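Local coordinates for protein SmhA (Serratia marcescens, PDB 7A27) that probably acts as one component of Smh, a three-part alpha-pore-forming toxin that perforates membranes, here caught in its soluble form, at residues A[350-353]-A[354-358]; A[149-152]-A[153-157]. All coordinates share one frame; numbering follows the deposited sequence.

Contact 1: residues A[350-353]-A[354-358]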
ATOM      1  N   ASP A 350     -15.400   3.707  -2.069  1.00 70.96           N
ATOM      2  CA  ASP A 350     -15.694   4.861  -1.180  1.00 73.34           C
ATOM      3  C   ASP A 350     -14.881   4.727   0.115  1.00 73.68           C
ATOM      4  O   ASP A 350     -14.286   5.747   0.552  1.00 73.35           O
ATOM      5  CB  ASP A 350     -17.194   4.976  -0.894  1.00 75.28           C
ATOM      6  CG  ASP A 350     -18.033   5.538  -2.036  1.00 75.79           C
ATOM      7  OD1 ASP A 350     -17.490   6.276  -2.867  1.00 74.03           O
ATOM      8  OD2 ASP A 350     -19.239   5.250  -2.068  1.00 78.28           O
ATOM      9  N   ASN A 351     -14.832   3.516   0.689  1.00 75.49           N
ATOM     10  CA  ASN A 351     -14.149   3.237   1.986  1.00 76.41           C
ATOM     11  C   ASN A 351     -12.626   3.323   1.794  1.00 74.31           C
ATOM     12  O   ASN A 351     -11.948   3.820   2.702  1.00 72.53           O
ATOM     13  CB  ASN A 351     -14.591   1.910   2.620  1.00 76.87           C
ATOM     14  CG  ASN A 351     -14.046   1.720   4.031  1.00 78.02           C
ATOM     15  OD1 ASN A 351     -14.089   2.634   4.855  1.00 80.19           O
ATOM     16  ND2 ASN A 351     -13.532   0.541   4.339  1.00 76.76           N
ATOM     17  N   ALA A 352     -12.100   2.843   0.669  1.00 74.11           N
ATOM     18  CA  ALA A 352     -10.649   2.868   0.369  1.00 74.46           C
ATOM     19  C   ALA A 352     -10.185   4.322   0.260  1.00 74.91           C
ATOM     20  O   ALA A 352      -9.113   4.640   0.819  1.00 76.47           O
ATOM     21  CB  ALA A 352     -10.337   2.096  -0.882  1.00 74.20           C
ATOM     22  N   LYS A 353     -10.982   5.175  -0.395  1.00 74.81           N
ATOM     23  CA  LYS A 353     -10.658   6.616  -0.586  1.00 75.34           C
ATOM     24  C   LYS A 353     -10.687   7.328   0.770  1.00 76.15           C
ATOM     25  O   LYS A 353      -9.830   8.209   0.985  1.00 77.88           O
ATOM     26  CB  LYS A 353     -11.613   7.291  -1.575  1.00 77.05           C
ATOM     27  CG  LYS A 353     -11.423   6.877  -3.024  1.00 76.23           C
ATOM     28  CD  LYS A 353     -12.462   7.411  -3.971  1.00 76.89           C
ATOM     29  CE  LYS A 353     -12.402   8.913  -4.095  1.00 78.76           C
ATOM     30  NZ  LYS A 353     -13.366   9.379  -5.124  1.00 80.77           N
ATOM     31  N   ALA A 354     -11.660   6.997   1.626  1.00 76.39           N
ATOM     32  CA  ALA A 354     -11.796   7.553   2.990  1.00 77.39           C
ATOM     33  C   ALA A 354     -10.565   7.141   3.805  1.00 76.22           C
ATOM     34  O   ALA A 354     -10.048   7.977   4.552  1.00 77.30           O
ATOM     35  CB  ALA A 354     -13.075   7.094   3.640  1.00 78.04           C
ATOM     36  N   ASN A 355     -10.103   5.906   3.630  1.00 74.01           N
ATOM     37  CA  ASN A 355      -8.915   5.363   4.334  1.00 72.80           C
ATOM     38  C   ASN A 355      -7.654   6.090   3.855  1.00 72.21           C
ATOM     39  O   ASN A 355      -6.863   6.499   4.713  1.00 70.22           O
ATOM     40  CB  ASN A 355      -8.803   3.843   4.182  1.00 72.37           C
ATOM     41  CG  ASN A 355      -9.605   3.058   5.204  1.00 73.61           C
ATOM     42  OD1 ASN A 355      -9.830   3.519   6.317  1.00 74.76           O
ATOM     43  ND2 ASN A 355      -9.980   1.839   4.851  1.00 73.33           N
ATOM     44  N   TYR A 356      -7.463   6.265   2.542  1.00 71.68           N
ATOM     45  CA  TYR A 356      -6.272   6.974   2.000  1.00 69.83           C
ATOM     46  C   TYR A 356      -6.260   8.405   2.527  1.00 72.28           C
ATOM     47  O   TYR A 356      -5.160   8.948   2.691  1.00 75.95           O
ATOM     48  CB  TYR A 356      -6.244   6.988   0.471  1.00 68.06           C
ATOM     49  CG  TYR A 356      -5.801   5.708  -0.198  1.00 66.00           C
ATOM     50  CD1 TYR A 356      -4.494   5.265  -0.092  1.00 64.44           C
ATOM     51  CD2 TYR A 356      -6.658   4.984  -1.002  1.00 65.19           C
ATOM     52  CE1 TYR A 356      -4.065   4.103  -0.719  1.00 63.18           C
ATOM     53  CE2 TYR A 356      -6.252   3.823  -1.616  1.00 64.44           C
ATOM     54  CZ  TYR A 356      -4.950   3.379  -1.494  1.00 63.09           C
ATOM     55  OH  TYR A 356      -4.594   2.232  -2.148  1.00 60.07           O
ATOM     56  N   ALA A 357      -7.430   9.000   2.771  1.00 73.39           N
ATOM     57  CA  ALA A 357      -7.541  10.378   3.307  1.00 75.96           C
ATOM     58  C   ALA A 357      -7.144  10.369   4.784  1.00 77.58           C
ATOM     59  O   ALA A 357      -6.259  11.159   5.147  1.00 81.23           O
ATOM     60  CB  ALA A 357      -8.931  10.933   3.114  1.00 75.93           C
ATOM     61  N   GLY A 358      -7.755   9.484   5.581  1.00 77.68           N
ATOM     62  CA  GLY A 358      -7.590   9.396   7.047  1.00 78.69           C
ATOM     63  C   GLY A 358      -6.207   8.931   7.451  1.00 78.53           C
ATOM     64  O   GLY A 358      -5.635   9.507   8.409  1.00 79.28           O
TER
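Tyr356 overlaps Ala352, one turn earlier in helix 325-358, the last long helix of this mainly helical toxin fold. The CD2 side of its ring approaches Ala352 O obliquely, while CA of Lys353 sits near the ring plane at its edge. The ring stays by the preceding turn because CG lies beside the backbone N, anti to the carbonyl carbon (chi1 -78°), and from there CE2 just meets Ala352 CB, 4.5 Å away. The hydroxyl is hydrogen-bonded to that of Tyr80 on helix 48-96, whose ring also packs edge-to-face with Tyr356; Ser22, Ala25 and Leu26 of helix 14-37 touch the tyrosine as well.

Another side of the helix carries a pair of asparagines, Asn351 and Asn355, with amide planes 57° apart and ND2 atoms 3.8 Å from each other. Two donors do not bond one another; both instead turn to the backbone carbonyl of Gly193, and Asn351 ND2 also reaches Gly191 O. Asn355 OD1 accepts the N-H of Val195, so its amide is used at both ends and its rotation is fixed. The pair thus ties the segment from Gly191 to Val195 onto the helix, close to Asn359, a calcium-binding residue although this chain carries no calcium ion.

Beneath the side chains run ordinary i to i+4 helix bonds. The one joining the tyrosine to the alanine it overlaps runs from Tyr356 N to Ala352 O, 2.9 Å long with 159° at the hydrogen.

Contact 2: residues A[149-152]-A[153-157]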
ATOM      1  N   ASN A 149      25.359  -3.190   1.512  1.00 78.20           N
ATOM      2  CA  ASN A 149      26.787  -3.511   1.258  1.00 81.53           C
ATOM      3  C   ASN A 149      27.682  -2.652   2.168  1.00 82.88           C
ATOM      4  O   ASN A 149      28.821  -3.087   2.456  1.00 84.45           O
ATOM      5  CB  ASN A 149      27.187  -3.313  -0.206  1.00 83.67           C
ATOM      6  CG  ASN A 149      26.436  -4.206  -1.169  1.00 84.56           C
ATOM      7  OD1 ASN A 149      25.931  -5.259  -0.794  1.00 86.70           O
ATOM      8  ND2 ASN A 149      26.357  -3.799  -2.424  1.00 85.64           N
ATOM      9  N   VAL A 150      27.195  -1.477   2.592  1.00 81.70           N
ATOM     10  CA  VAL A 150      27.932  -0.536   3.489  1.00 82.30           C
ATOM     11  C   VAL A 150      27.872  -1.078   4.924  1.00 83.17           C
ATOM     12  O   VAL A 150      28.931  -1.089   5.597  1.00 85.04           O
ATOM     13  CB  VAL A 150      27.403   0.908   3.381  1.00 80.30           C
ATOM     14  CG1 VAL A 150      27.942   1.810   4.484  1.00 80.86           C
ATOM     15  CG2 VAL A 150      27.686   1.507   2.014  1.00 81.11           C
ATOM     16  N   ILE A 151      26.690  -1.500   5.382  1.00 83.02           N
ATOM     17  CA  ILE A 151      26.496  -2.078   6.746  1.00 83.89           C
ATOM     18  C   ILE A 151      27.308  -3.372   6.842  1.00 85.25           C
ATOM     19  O   ILE A 151      27.946  -3.606   7.890  1.00 85.75           O
ATOM     20  CB  ILE A 151      25.003  -2.337   7.055  1.00 82.23           C
ATOM     21  CG1 ILE A 151      24.231  -1.024   7.190  1.00 81.09           C
ATOM     22  CG2 ILE A 151      24.838  -3.209   8.295  1.00 82.50           C
ATOM     23  CD1 ILE A 151      22.788  -1.179   7.618  1.00 79.37           C
ATOM     24  N   ASP A 152      27.275  -4.173   5.777  1.00 86.55           N
ATOM     25  CA  ASP A 152      27.899  -5.514   5.745  1.00 88.42           C
ATOM     26  C   ASP A 152      29.419  -5.411   5.847  1.00 89.55           C
ATOM     27  O   ASP A 152      29.988  -6.127   6.688  1.00 89.97           O
ATOM     28  CB  ASP A 152      27.464  -6.338   4.538  1.00 88.86           C
ATOM     29  CG  ASP A 152      27.274  -7.761   5.034  1.00 91.26           C
ATOM     30  OD1 ASP A 152      26.331  -7.929   5.867  1.00 90.06           O
ATOM     31  OD2 ASP A 152      28.119  -8.665   4.686  1.00 94.16           O
ATOM     32  N   ALA A 153      30.044  -4.542   5.049  1.00 89.65           N
ATOM     33  CA  ALA A 153      31.507  -4.291   5.063  1.00 91.17           C
ATOM     34  C   ALA A 153      31.963  -3.958   6.490  1.00 90.25           C
ATOM     35  O   ALA A 153      33.000  -4.467   6.909  1.00 90.71           O
ATOM     36  CB  ALA A 153      31.852  -3.181   4.099  1.00 92.10           C
ATOM     37  N   ILE A 154      31.181  -3.156   7.213  1.00 89.30           N
ATOM     38  CA  ILE A 154      31.463  -2.743   8.621  1.00 90.55           C
ATOM     39  C   ILE A 154      31.363  -3.970   9.534  1.00 90.48           C
ATOM     40  O   ILE A 154      32.323  -4.190  10.321  1.00 92.29           O
ATOM     41  CB  ILE A 154      30.508  -1.614   9.067  1.00 89.44           C
ATOM     42  CG1 ILE A 154      30.727  -0.349   8.233  1.00 91.43           C
ATOM     43  CG2 ILE A 154      30.600  -1.336  10.564  1.00 88.53           C
ATOM     44  CD1 ILE A 154      29.648   0.685   8.406  1.00 91.36           C
ATOM     45  N   GLU A 155      30.264  -4.738   9.426  1.00 88.03           N
ATOM     46  CA  GLU A 155      29.980  -5.921  10.286  1.00 87.17           C
ATOM     47  C   GLU A 155      31.037  -7.014  10.074  1.00 89.31           C
ATOM     48  O   GLU A 155      31.446  -7.588  11.091  1.00 90.94           O
ATOM     49  CB  GLU A 155      28.568  -6.454  10.047  1.00 84.62           C
ATOM     50  CG  GLU A 155      27.479  -5.646  10.732  1.00 82.75           C
ATOM     51  CD  GLU A 155      26.051  -6.161  10.510  1.00 81.12           C
ATOM     52  OE1 GLU A 155      25.869  -7.110   9.706  1.00 80.92           O
ATOM     53  OE2 GLU A 155      25.109  -5.632  11.155  1.00 78.89           O
ATOM     54  N   GLN A 156      31.477  -7.267   8.833  1.00 90.57           N
ATOM     55  CA  GLN A 156      32.474  -8.319   8.476  1.00 93.82           C
ATOM     56  C   GLN A 156      33.809  -8.120   9.196  1.00 94.49           C
ATOM     57  O   GLN A 156      34.601  -9.064   9.158  1.00 95.29           O
ATOM     58  CB  GLN A 156      32.782  -8.365   6.973  1.00 96.71           C
ATOM     59  CG  GLN A 156      31.664  -8.976   6.123  1.00 97.15           C
ATOM     60  CD  GLN A 156      31.440 -10.466   6.282  1.00 97.64           C
ATOM     61  OE1 GLN A 156      32.074 -11.159   7.081  1.00 99.14           O
ATOM     62  NE2 GLN A 156      30.508 -10.973   5.502  1.00 96.31           N
ATOM     63  N   GLY A 157      34.045  -6.960   9.815  1.00 93.95           N
ATOM     64  CA  GLY A 157      35.309  -6.651  10.509  1.00 95.71           C
ATOM     65  C   GLY A 157      35.153  -6.569  12.014  1.00 95.14           C
ATOM     66  O   GLY A 157      36.139  -6.182  12.666  1.00 96.33           O
TER
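Glu155 starts close to the preceding turn: its CB is 3.6 Å from Ile151 O, and CG follows at 3.5 Å from the same oxygen. This is i to i+4 packing in the C-terminal part of helix 104-155. With CG beside the backbone N and the chain extended beyond it (chi2 -180°), the side chain runs alongside Ile151, pointing the same way. CD and OE2 thus pass the CG2 methyl of Ile151, OE2 at 3.8 Å, so an apolar branch flanks one side of the carboxylate. OE2 ends in a salt bridge to Lys278 of helix 272-299. The other oxygen, OE1, faces Asp152 OD1 at 4.0 Å; the two side chains cross at about a right angle, and the lysine would be expected to offset some of the repulsion between these like charges.

Asp152 has a second neighbour one turn on. Gln156 CG lies 3.8 Å from Asp152 OD2, and the bend at chi2 (-70°) then turns the amide so that NE2 can give OD2 a weak hydrogen bond of 3.4 Å. Amide and carboxylate planes stand 80° apart. The main-chain link between the same two residues is stronger: Gln156 N meets Asp152 O at 2.8 Å, nearly in line with the C=O.

On another side, the CD1 end of Ile154 meets Val150 CG1 at 4.4 Å. Val150 touches Lys53 and Ile154 touches Leu50, both of helix 48-96, while Ile151, Ile154 and Glu155 all pack on Leu274 of helix 272-299, so Ile154 bridges the two neighbouring helices.

In the fold
Both contacts lie near the C-terminal end of a long helix, but on separate helices, their centres about 42 Å apart and nearest atoms about 29 Å apart. Contact 1 is partly buried and nearer the middle of the molecule, its centre about 12 Å from the chain centre; contact 2 is a surface contact about 31 Å out. Helix 48-96 is their shared neighbour, touched by 350-358 through residues 73 to 81 and by 149-157 through Leu50 and Lys53. Chemistry follows place: neutral amides and a tyrosine hydroxyl find fixed partners in contact 1, whereas contact 2 combines aliphatic packing with acidic groups, one of them paired with Lys278 of helix 272-299.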